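Local coordinates for protein globin II, extracellular (Lumbricus terrestris, PDB 1X9F) that probably carries oxygen in the earthworm's blood, as one haem-binding globin subunit of the giant extracellular haemoglobin erythrocruorin, at residues A132-D135 against H136-G140; D107-K110 against T111-H115; L85-E88 against L89-L92. All coordinates share one frame; numbering follows the deposited sequence.

Interaction 1: residues A132-D135 against H136-G140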
loop_
_atom_site.group_PDB
_atom_site.type_symbol
_atom_site.label_atom_id
_atom_site.label_comp_id
_atom_site.label_asym_id
_atom_site.label_seq_id
_atom_site.Cartn_x
_atom_site.Cartn_y
_atom_site.Cartn_z
ATOM N N ALA B 132 10.525 -14.996 45.917
ATOM C CA ALA B 132 9.366 -15.027 46.790
ATOM C C ALA B 132 8.229 -15.855 46.197
ATOM O O ALA B 132 7.590 -16.638 46.899
ATOM C CB ALA B 132 8.898 -13.614 47.069
ATOM N N CYS B 133 7.981 -15.673 44.902
ATOM C CA CYS B 133 6.880 -16.344 44.226
ATOM C C CYS B 133 7.164 -17.814 43.924
ATOM O O CYS B 133 6.246 -18.632 43.977
ATOM C CB CYS B 133 6.475 -15.570 42.967
ATOM S SG CYS B 133 5.534 -14.066 43.351
ATOM N N ILE B 134 8.416 -18.162 43.620
ATOM C CA ILE B 134 8.769 -19.580 43.457
ATOM C C ILE B 134 8.654 -20.323 44.799
ATOM O O ILE B 134 8.177 -21.461 44.844
ATOM C CB ILE B 134 10.176 -19.772 42.810
ATOM C CG1 ILE B 134 10.244 -19.130 41.412
ATOM C CG2 ILE B 134 10.537 -21.257 42.718
ATOM C CD1 ILE B 134 9.176 -19.603 40.426
ATOM N N ASP B 135 9.080 -19.667 45.879
ATOM C CA ASP B 135 8.913 -20.201 47.231
ATOM C C ASP B 135 7.470 -20.522 47.518
ATOM O O ASP B 135 7.146 -21.632 47.949
ATOM C CB ASP B 135 9.395 -19.197 48.276
ATOM C CG ASP B 135 10.732 -19.575 48.865
ATOM O OD1 ASP B 135 11.426 -20.442 48.289
ATOM O OD2 ASP B 135 11.173 -19.056 49.913
ATOM N N HIS B 136 6.612 -19.533 47.283
ATOM C CA HIS B 136 5.188 -19.691 47.500
ATOM C C HIS B 136 4.645 -20.893 46.745
ATOM O O HIS B 136 3.787 -21.615 47.254
ATOM C CB HIS B 136 4.423 -18.442 47.072
ATOM C CG HIS B 136 2.959 -18.538 47.340
ATOM N ND1 HIS B 136 2.463 -18.886 48.578
ATOM C CD2 HIS B 136 1.883 -18.358 46.540
ATOM C CE1 HIS B 136 1.145 -18.914 48.530
ATOM N NE2 HIS B 136 0.766 -18.589 47.307
ATOM N N ILE B 137 5.143 -21.100 45.532
ATOM C CA ILE B 137 4.659 -22.189 44.695
ATOM C C ILE B 137 5.159 -23.532 45.228
ATOM O O ILE B 137 4.395 -24.499 45.316
ATOM C CB ILE B 137 5.044 -21.945 43.212
ATOM C CG1 ILE B 137 4.143 -20.855 42.615
ATOM C CG2 ILE B 137 4.938 -23.232 42.395
ATOM C CD1 ILE B 137 4.710 -20.172 41.379
ATOM N N GLU B 138 6.433 -23.570 45.607
ATOM C CA GLU B 138 7.035 -24.781 46.150
ATOM C C GLU B 138 6.463 -25.187 47.516
ATOM O O GLU B 138 6.354 -26.381 47.800
ATOM C CB GLU B 138 8.563 -24.663 46.181
ATOM C CG GLU B 138 9.203 -24.674 44.797
ATOM C CD GLU B 138 10.718 -24.570 44.828
ATOM O OE1 GLU B 138 11.369 -25.229 43.986
ATOM O OE2 GLU B 138 11.260 -23.834 45.683
ATOM N N ASP B 139 6.085 -24.215 48.346
ATOM C CA ASP B 139 5.430 -24.529 49.622
ATOM C C ASP B 139 4.192 -25.396 49.417
ATOM O O ASP B 139 3.893 -26.258 50.243
ATOM C CB ASP B 139 5.037 -23.258 50.390
ATOM C CG ASP B 139 6.223 -22.588 51.063
ATOM O OD1 ASP B 139 7.258 -23.254 51.292
ATOM O OD2 ASP B 139 6.204 -21.387 51.411
ATOM N N GLY B 140 3.474 -25.155 48.322
ATOM C CA GLY B 140 2.273 -25.916 47.999
ATOM C C GLY B 140 2.539 -27.294 47.414
ATOM O O GLY B 140 1.656 -28.152 47.435
#
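I134 and E138, one turn apart on the same helix, lay their side chains obliquely across each other, so that the CG2 methyl of I134 meets the carboxylate carbon CD of E138 at 3.9 Å. The methyl comes from the branch that lies anti to its backbone N. E138 answers with a different start: its CG turns back beside its own N (chi1 -69°), passes 3.4 Å from the carbonyl oxygen of I134, and then runs straight out beyond CG. The backbone beneath is regular, with E138 N giving its hydrogen to I134 O at 2.8 Å. Glutamate suits this position because its methylenes tolerate the apolar flank while its acid end reaches the haem pocket.

D135 carries the polar side. Its OD1 lies 4.3 Å from E138 OE2, a pairing of like charges that K110 would be expected to ease, since its NZ forms a salt bridge with D135 OD1. A turn later, D139 folds its carboxylate back over the backbone, CG standing 3.4 Å from D135 O, the same oxygen that accepts from D139 N at 2.8 Å. I137 is apolar by contrast: its CG1 branch, beside the backbone N, runs back along the helix and rests 3.3 Å from C133 O. C133 is bonded through SG to C4 in a disulfide, joining this helix covalently to the chain's N-terminal end.

The faces sort themselves among neighbours accordingly. I134 and E138 pack on helix 103-121, I137 touches helix 59-77 and helix 82-96, and H136 lies against L85 of the latter, so helix 127-142 is bordered by three other helices of the globin fold.

Interaction 2: residues D107-K110 against T111-H115. With HEM (protoporphyrin IX containing Fe), chain O.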
loop_
_atom_site.group_PDB
_atom_site.type_symbol
_atom_site.label_atom_id
_atom_site.label_comp_id
_atom_site.label_asym_id
_atom_site.label_seq_id
_atom_site.Cartn_x
_atom_site.Cartn_y
_atom_site.Cartn_z
ATOM N N ASP B 107 15.043 -26.385 46.715
ATOM C CA ASP B 107 15.884 -25.221 46.883
ATOM C C ASP B 107 16.806 -24.984 45.686
ATOM O O ASP B 107 16.908 -23.855 45.201
ATOM C CB ASP B 107 16.693 -25.335 48.171
ATOM C CG ASP B 107 17.277 -24.011 48.597
ATOM O OD1 ASP B 107 16.506 -23.152 49.076
ATOM O OD2 ASP B 107 18.492 -23.737 48.490
ATOM N N ALA B 108 17.470 -26.037 45.213
ATOM C CA ALA B 108 18.332 -25.926 44.036
ATOM C C ALA B 108 17.528 -25.584 42.782
ATOM O O ALA B 108 17.961 -24.775 41.955
ATOM C CB ALA B 108 19.117 -27.203 43.832
ATOM N N PHE B 109 16.357 -26.201 42.661
ATOM C CA PHE B 109 15.471 -25.949 41.543
ATOM C C PHE B 109 15.133 -24.470 41.467
ATOM O O PHE B 109 15.236 -23.859 40.400
ATOM C CB PHE B 109 14.197 -26.776 41.680
ATOM C CG PHE B 109 13.373 -26.817 40.432
ATOM C CD1 PHE B 109 12.149 -26.171 40.369
ATOM C CD2 PHE B 109 13.824 -27.504 39.312
ATOM C CE1 PHE B 109 11.384 -26.213 39.209
ATOM C CE2 PHE B 109 13.069 -27.546 38.153
ATOM C CZ PHE B 109 11.848 -26.900 38.099
ATOM N N LYS B 110 14.749 -23.896 42.602
ATOM C CA LYS B 110 14.425 -22.483 42.667
ATOM C C LYS B 110 15.597 -21.615 42.209
ATOM O O LYS B 110 15.402 -20.656 41.458
ATOM C CB LYS B 110 14.009 -22.100 44.083
ATOM C CG LYS B 110 13.693 -20.627 44.246
ATOM C CD LYS B 110 13.206 -20.314 45.639
ATOM C CE LYS B 110 14.368 -20.227 46.621
ATOM N NZ LYS B 110 13.964 -19.425 47.813
ATOM N N THR B 111 16.802 -21.953 42.664
ATOM C CA THR B 111 18.007 -21.217 42.288
ATOM C C THR B 111 18.213 -21.307 40.789
ATOM O O THR B 111 18.573 -20.324 40.140
ATOM C CB THR B 111 19.225 -21.804 43.026
ATOM O OG1 THR B 111 19.037 -21.652 44.440
ATOM C CG2 THR B 111 20.487 -20.988 42.755
ATOM N N ALA B 112 17.976 -22.501 40.256
ATOM C CA ALA B 112 18.152 -22.772 38.844
ATOM C C ALA B 112 17.167 -21.966 37.998
ATOM O O ALA B 112 17.577 -21.305 37.040
ATOM C CB ALA B 112 18.014 -24.262 38.573
ATOM N N ILE B 113 15.878 -22.017 38.354
ATOM C CA ILE B 113 14.867 -21.200 37.678
ATOM C C ILE B 113 15.311 -19.744 37.627
ATOM O O ILE B 113 15.323 -19.134 36.554
ATOM C CB ILE B 113 13.495 -21.284 38.377
ATOM C CG1 ILE B 113 12.879 -22.676 38.231
ATOM C CG2 ILE B 113 12.528 -20.246 37.796
ATOM C CD1 ILE B 113 11.661 -22.869 39.126
ATOM N N LEU B 114 15.684 -19.198 38.785
ATOM C CA LEU B 114 16.074 -17.796 38.874
ATOM C C LEU B 114 17.288 -17.493 38.027
ATOM O O LEU B 114 17.406 -16.414 37.454
ATOM C CB LEU B 114 16.326 -17.392 40.324
ATOM C CG LEU B 114 15.142 -16.743 41.041
ATOM C CD1 LEU B 114 13.872 -17.588 40.959
ATOM C CD2 LEU B 114 15.513 -16.510 42.487
ATOM N N HIS B 115 18.171 -18.473 37.920
ATOM C CA HIS B 115 19.411 -18.314 37.212
ATOM C C HIS B 115 19.200 -18.261 35.709
ATOM O O HIS B 115 19.725 -17.383 35.020
ATOM C CB HIS B 115 20.297 -19.487 37.561
ATOM C CG HIS B 115 21.595 -19.477 36.842
ATOM N ND1 HIS B 115 22.559 -18.522 37.079
ATOM C CD2 HIS B 115 22.093 -20.292 35.884
ATOM C CE1 HIS B 115 23.601 -18.756 36.302
ATOM N NE2 HIS B 115 23.344 -19.825 35.570
HETATM C CHA HEM O . 7.072 -34.989 37.985
HETATM C CHB HEM O . 6.083 -30.244 38.587
HETATM C CHC HEM O . 9.992 -29.771 41.490
HETATM C CHD HEM O . 10.841 -34.582 41.084
HETATM C C1A HEM O . 6.478 -33.653 37.821
HETATM C C2A HEM O . 5.397 -33.473 36.961
HETATM C C3A HEM O . 5.060 -32.055 37.095
HETATM C C4A HEM O . 6.052 -31.616 38.097
HETATM C CMA HEM O . 3.981 -31.265 36.397
HETATM C CAA HEM O . 4.750 -34.474 36.038
HETATM C CBA HEM O . 3.554 -35.179 36.644
HETATM C CGA HEM O . 3.121 -36.203 35.620
HETATM O O1A HEM O . 2.465 -35.825 34.622
HETATM O O2A HEM O . 3.447 -37.394 35.805
HETATM C C1B HEM O . 7.115 -29.690 39.459
HETATM C C2B HEM O . 7.126 -28.341 39.743
HETATM C C3B HEM O . 8.208 -28.247 40.554
HETATM C C4B HEM O . 8.787 -29.485 40.715
HETATM C CMB HEM O . 6.187 -27.256 39.281
HETATM C CAB HEM O . 8.558 -27.056 41.039
HETATM C CBB HEM O . 8.801 -25.840 41.488
HETATM C C1C HEM O . 10.612 -31.098 41.590
HETATM C C2C HEM O . 11.792 -31.253 42.291
HETATM C C3C HEM O . 12.031 -32.603 42.182
HETATM C C4C HEM O . 10.995 -33.150 41.422
HETATM C CMC HEM O . 12.566 -30.170 43.003
HETATM C CAC HEM O . 13.199 -33.302 42.781
HETATM C CBC HEM O . 14.436 -32.886 42.469
HETATM C C1D HEM O . 9.829 -35.153 40.169
HETATM C C2D HEM O . 9.869 -36.492 39.785
HETATM C C3D HEM O . 8.826 -36.651 38.903
HETATM C C4D HEM O . 8.220 -35.307 38.843
HETATM C CMD HEM O . 10.850 -37.545 40.243
HETATM C CAD HEM O . 8.381 -37.905 38.194
HETATM C CBD HEM O . 9.319 -38.257 37.052
HETATM C CGD HEM O . 8.749 -39.483 36.382
HETATM O O1D HEM O . 7.630 -39.415 35.829
HETATM O O2D HEM O . 9.421 -40.532 36.412
HETATM N NA HEM O . 6.880 -32.577 38.568
HETATM N NB HEM O . 8.100 -30.428 40.029
HETATM N NC HEM O . 10.068 -32.227 41.062
HETATM N ND HEM O . 8.849 -34.395 39.611
HETATM FE FE HEM O . 8.430 -32.426 39.875
#
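D107 O accepts two hydrogen bonds from T111, one from the hydroxyl OG1 at 3.2 Å and one from the backbone N, also at 3.2 Å. The two donors reach the oxygen from opposite faces of its carbonyl plane, each tilted well out of it. The hydroxyl gets there because OG1 sits beside its own backbone N (chi1 -62°), which aims it back one turn; a threonine in mid-helix thus spends its polar group on the backbone and keeps a methyl for packing. Further along, I113 N gives F109 O the straightest of the backbone bonds, 2.8 Å long with an N-H...O angle of 174°.

F109 and I113 carry the apolar side. The phenyl leaves the helix with CG anti to the backbone N, which carries the ring in to the haem. Over one face lies I113 CG1, 3.9 Å above the plane and offset toward the rim, while CD1 of the same isoleucine meets ring atom CE1 at 3.4 Å. The opposite face looks to the porphyrin at its CHC bridge, and the haem vinyl carbon CBB approaches F109 CE1 at 3.5 Å. A flat ring fits this slot, with a branched chain on one side and the macrocycle on the other. W34, whose ring meets that of F109 at about 40°, continues the wall toward the bound carbon monoxide.

K110 faces the other way: its chain bends at chi3 and brings NZ into a salt bridge with D131 as well as D135. This piece of helix therefore divides its chemistry in two. The ring of F109, backed by I113, gives the porphyrin an apolar wall, and the lysine's charge is spent on the acids of helix 127-142.

Interaction 3: residues L85-E88 against L89-L92. With HEM (protoporphyrin IX containing Fe), chain R.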
loop_
_atom_site.group_PDB
_atom_site.type_symbol
_atom_site.label_atom_id
_atom_site.label_comp_id
_atom_site.label_asym_id
_atom_site.label_seq_id
_atom_site.Cartn_x
_atom_site.Cartn_y
_atom_site.Cartn_z
ATOM N N LEU B 85 -4.884 -21.610 42.136
ATOM C CA LEU B 85 -3.486 -21.941 42.400
ATOM C C LEU B 85 -3.379 -23.083 43.393
ATOM O O LEU B 85 -2.629 -24.036 43.176
ATOM C CB LEU B 85 -2.725 -20.720 42.925
ATOM C CG LEU B 85 -1.279 -20.921 43.385
ATOM C CD1 LEU B 85 -0.383 -21.373 42.241
ATOM C CD2 LEU B 85 -0.732 -19.659 44.038
ATOM N N LYS B 86 -4.148 -22.969 44.476
ATOM C CA LYS B 86 -4.178 -23.962 45.538
ATOM C C LYS B 86 -4.551 -25.322 44.967
ATOM O O LYS B 86 -3.946 -26.337 45.316
ATOM C CB LYS B 86 -5.184 -23.540 46.617
ATOM C CG LYS B 86 -5.208 -24.419 47.868
ATOM C CD LYS B 86 -4.127 -24.016 48.877
ATOM C CE LYS B 86 -4.285 -24.783 50.206
ATOM N NZ LYS B 86 -4.164 -26.295 49.988
ATOM N N GLU B 87 -5.537 -25.333 44.077
ATOM C CA GLU B 87 -6.024 -26.573 43.501
ATOM C C GLU B 87 -4.940 -27.192 42.618
ATOM O O GLU B 87 -4.699 -28.402 42.687
ATOM C CB GLU B 87 -7.321 -26.325 42.730
ATOM C CG GLU B 87 -8.459 -27.289 43.080
ATOM C CD GLU B 87 -8.679 -27.440 44.581
ATOM O OE1 GLU B 87 -9.028 -26.443 45.258
ATOM O OE2 GLU B 87 -8.505 -28.573 45.085
ATOM N N GLU B 88 -4.276 -26.363 41.812
ATOM C CA GLU B 88 -3.134 -26.831 41.030
ATOM C C GLU B 88 -2.012 -27.306 41.948
ATOM O O GLU B 88 -1.461 -28.392 41.748
ATOM C CB GLU B 88 -2.619 -25.763 40.061
ATOM C CG GLU B 88 -1.322 -26.148 39.349
ATOM C CD GLU B 88 -1.441 -27.388 38.465
ATOM O OE1 GLU B 88 -2.572 -27.834 38.165
ATOM O OE2 GLU B 88 -0.388 -27.923 38.060
ATOM N N LEU B 89 -1.687 -26.507 42.959
ATOM C CA LEU B 89 -0.621 -26.879 43.887
ATOM C C LEU B 89 -0.872 -28.204 44.606
ATOM O O LEU B 89 0.073 -28.969 44.826
ATOM C CB LEU B 89 -0.336 -25.757 44.883
ATOM C CG LEU B 89 0.258 -24.500 44.239
ATOM C CD1 LEU B 89 0.674 -23.504 45.309
ATOM C CD2 LEU B 89 1.440 -24.816 43.304
ATOM N N ASP B 90 -2.136 -28.469 44.957
ATOM C CA ASP B 90 -2.551 -29.732 45.586
ATOM C C ASP B 90 -2.365 -30.894 44.635
ATOM O O ASP B 90 -1.899 -31.957 45.039
ATOM C CB ASP B 90 -4.026 -29.692 46.012
ATOM C CG ASP B 90 -4.270 -28.839 47.251
ATOM O OD1 ASP B 90 -3.298 -28.471 47.950
ATOM O OD2 ASP B 90 -5.419 -28.491 47.609
ATOM N N HIS B 91 -2.753 -30.691 43.377
ATOM C CA HIS B 91 -2.586 -31.703 42.337
ATOM C C HIS B 91 -1.117 -32.099 42.219
ATOM O O HIS B 91 -0.785 -33.290 42.191
ATOM C CB HIS B 91 -3.108 -31.189 40.994
ATOM C CG HIS B 91 -3.137 -32.229 39.917
ATOM N ND1 HIS B 91 -4.153 -33.154 39.805
ATOM C CD2 HIS B 91 -2.290 -32.475 38.890
ATOM C CE1 HIS B 91 -3.921 -33.936 38.766
ATOM N NE2 HIS B 91 -2.798 -33.545 38.192
ATOM N N LEU B 92 -0.245 -31.092 42.178
ATOM C CA LEU B 92 1.198 -31.295 42.072
ATOM C C LEU B 92 1.764 -31.960 43.320
ATOM O O LEU B 92 2.606 -32.860 43.226
ATOM C CB LEU B 92 1.915 -29.961 41.823
ATOM C CG LEU B 92 1.664 -29.225 40.504
ATOM C CD1 LEU B 92 2.282 -27.835 40.538
ATOM C CD2 LEU B 92 2.198 -30.022 39.321
HETATM C CHA HEM R . -6.703 -35.720 32.733
HETATM C CHB HEM R . -4.593 -33.913 28.692
HETATM C CHC HEM R . -8.469 -35.183 26.015
HETATM C CHD HEM R . -10.415 -37.310 29.992
HETATM C C1A HEM R . -5.756 -35.026 31.838
HETATM C C2A HEM R . -4.588 -34.446 32.331
HETATM C C3A HEM R . -3.920 -33.888 31.153
HETATM C C4A HEM R . -4.868 -34.254 30.087
HETATM C CMA HEM R . -2.615 -33.139 31.048
HETATM C CAA HEM R . -4.112 -34.392 33.759
HETATM C CBA HEM R . -3.070 -35.469 33.993
HETATM C CGA HEM R . -2.600 -35.335 35.417
HETATM O O1A HEM R . -1.734 -34.475 35.682
HETATM O O2A HEM R . -3.102 -36.088 36.277
HETATM C C1B HEM R . -5.502 -34.108 27.567
HETATM C C2B HEM R . -5.187 -33.609 26.309
HETATM C C3B HEM R . -6.299 -33.964 25.619
HETATM C C4B HEM R . -7.170 -34.650 26.438
HETATM C CMB HEM R . -3.963 -32.863 25.829
HETATM C CAB HEM R . -6.448 -33.736 24.311
HETATM C CBB HEM R . -6.305 -33.284 23.032
HETATM C C1C HEM R . -9.386 -35.899 26.918
HETATM C C2C HEM R . -10.606 -36.386 26.477
HETATM C C3C HEM R . -11.111 -36.985 27.601
HETATM C C4C HEM R . -10.215 -36.793 28.628
HETATM C CMC HEM R . -11.211 -36.318 25.098
HETATM C CAC HEM R . -12.440 -37.637 27.703
HETATM C CBC HEM R . -12.730 -38.997 27.845
HETATM C C1D HEM R . -9.546 -37.066 31.154
HETATM C C2D HEM R . -9.908 -37.486 32.432
HETATM C C3D HEM R . -8.880 -37.064 33.246
HETATM C C4D HEM R . -7.956 -36.376 32.314
HETATM C CMD HEM R . -11.149 -38.254 32.822
HETATM C CAD HEM R . -8.736 -37.245 34.733
HETATM C CBD HEM R . -9.467 -36.090 35.403
HETATM C CGD HEM R . -9.205 -36.216 36.877
HETATM O O1D HEM R . -9.991 -36.891 37.576
HETATM O O2D HEM R . -8.198 -35.640 37.328
HETATM N NA HEM R . -5.950 -34.956 30.490
HETATM N NB HEM R . -6.698 -34.746 27.708
HETATM N NC HEM R . -9.108 -36.141 28.232
HETATM N ND HEM R . -8.379 -36.383 31.028
HETATM FE FE HEM R . -7.517 -35.591 29.367
#
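K86 and D90 form a salt bridge on the outer face of the helix, with NZ 3.1 Å from OD1 and 3.5 Å from OD2; both hydrogen bonds are weak. The lysine must bend at chi2 and chi4 to bring its amino group back over the aspartate. On the inner face L85 and L89 cross, CD1 of L85 meeting CG of L89 at 3.8 Å. E88 and L92 pair next, the glutamate's OE2 lying 3.4 Å from L92 CG, while OE1 is taken by a salt bridge to R73 of the neighbouring Globin III subunit. The imidazole of H91, its CG anti to the backbone N, extends to a second haem, where NE2 donates to the propionate oxygen O1A at 2.9 Å. That bond is nearly straight (169°), and the carboxylate carbon lies in the ring plane, off the edge of the imidazole.

Behind this shell stand the neighbouring helices: L85 touches A75 of helix 59-77, L89 packs on I137 of helix 127-142, and L92 packs on I141 while reaching the chain's own haem. With an alanine at L89, CG and CD1 of L85 would probably lose their partner and a gap would open toward helix 127-142.

L92 O also accepts from H96 ND1. In globins such a bond orients the proximal histidine, so this is consistent with an F helix that faces its own haem inward and, through E88 and H91, meets a partner subunit outward.

How the interactions relate
From the N terminus the order is interaction 3 on helix 82-96, interaction 2 on helix 103-121 and interaction 1 on helix 127-142. Each closes only a helical turn, so no long loop is tied, and none nests within or crosses another. The ties run between helices. Interaction 1 lies between the other two, its centre 12 Å from each: K110 CG packs at 3.6 Å on I134 CG2, and on the far side L89 CD2 meets I137 O at 3.6 Å. Interactions 2 and 3 stay about 9 Å apart at their nearest atoms, on opposite sides of the chain's centre, and are joined through helix 127-142, the last of the globin helices.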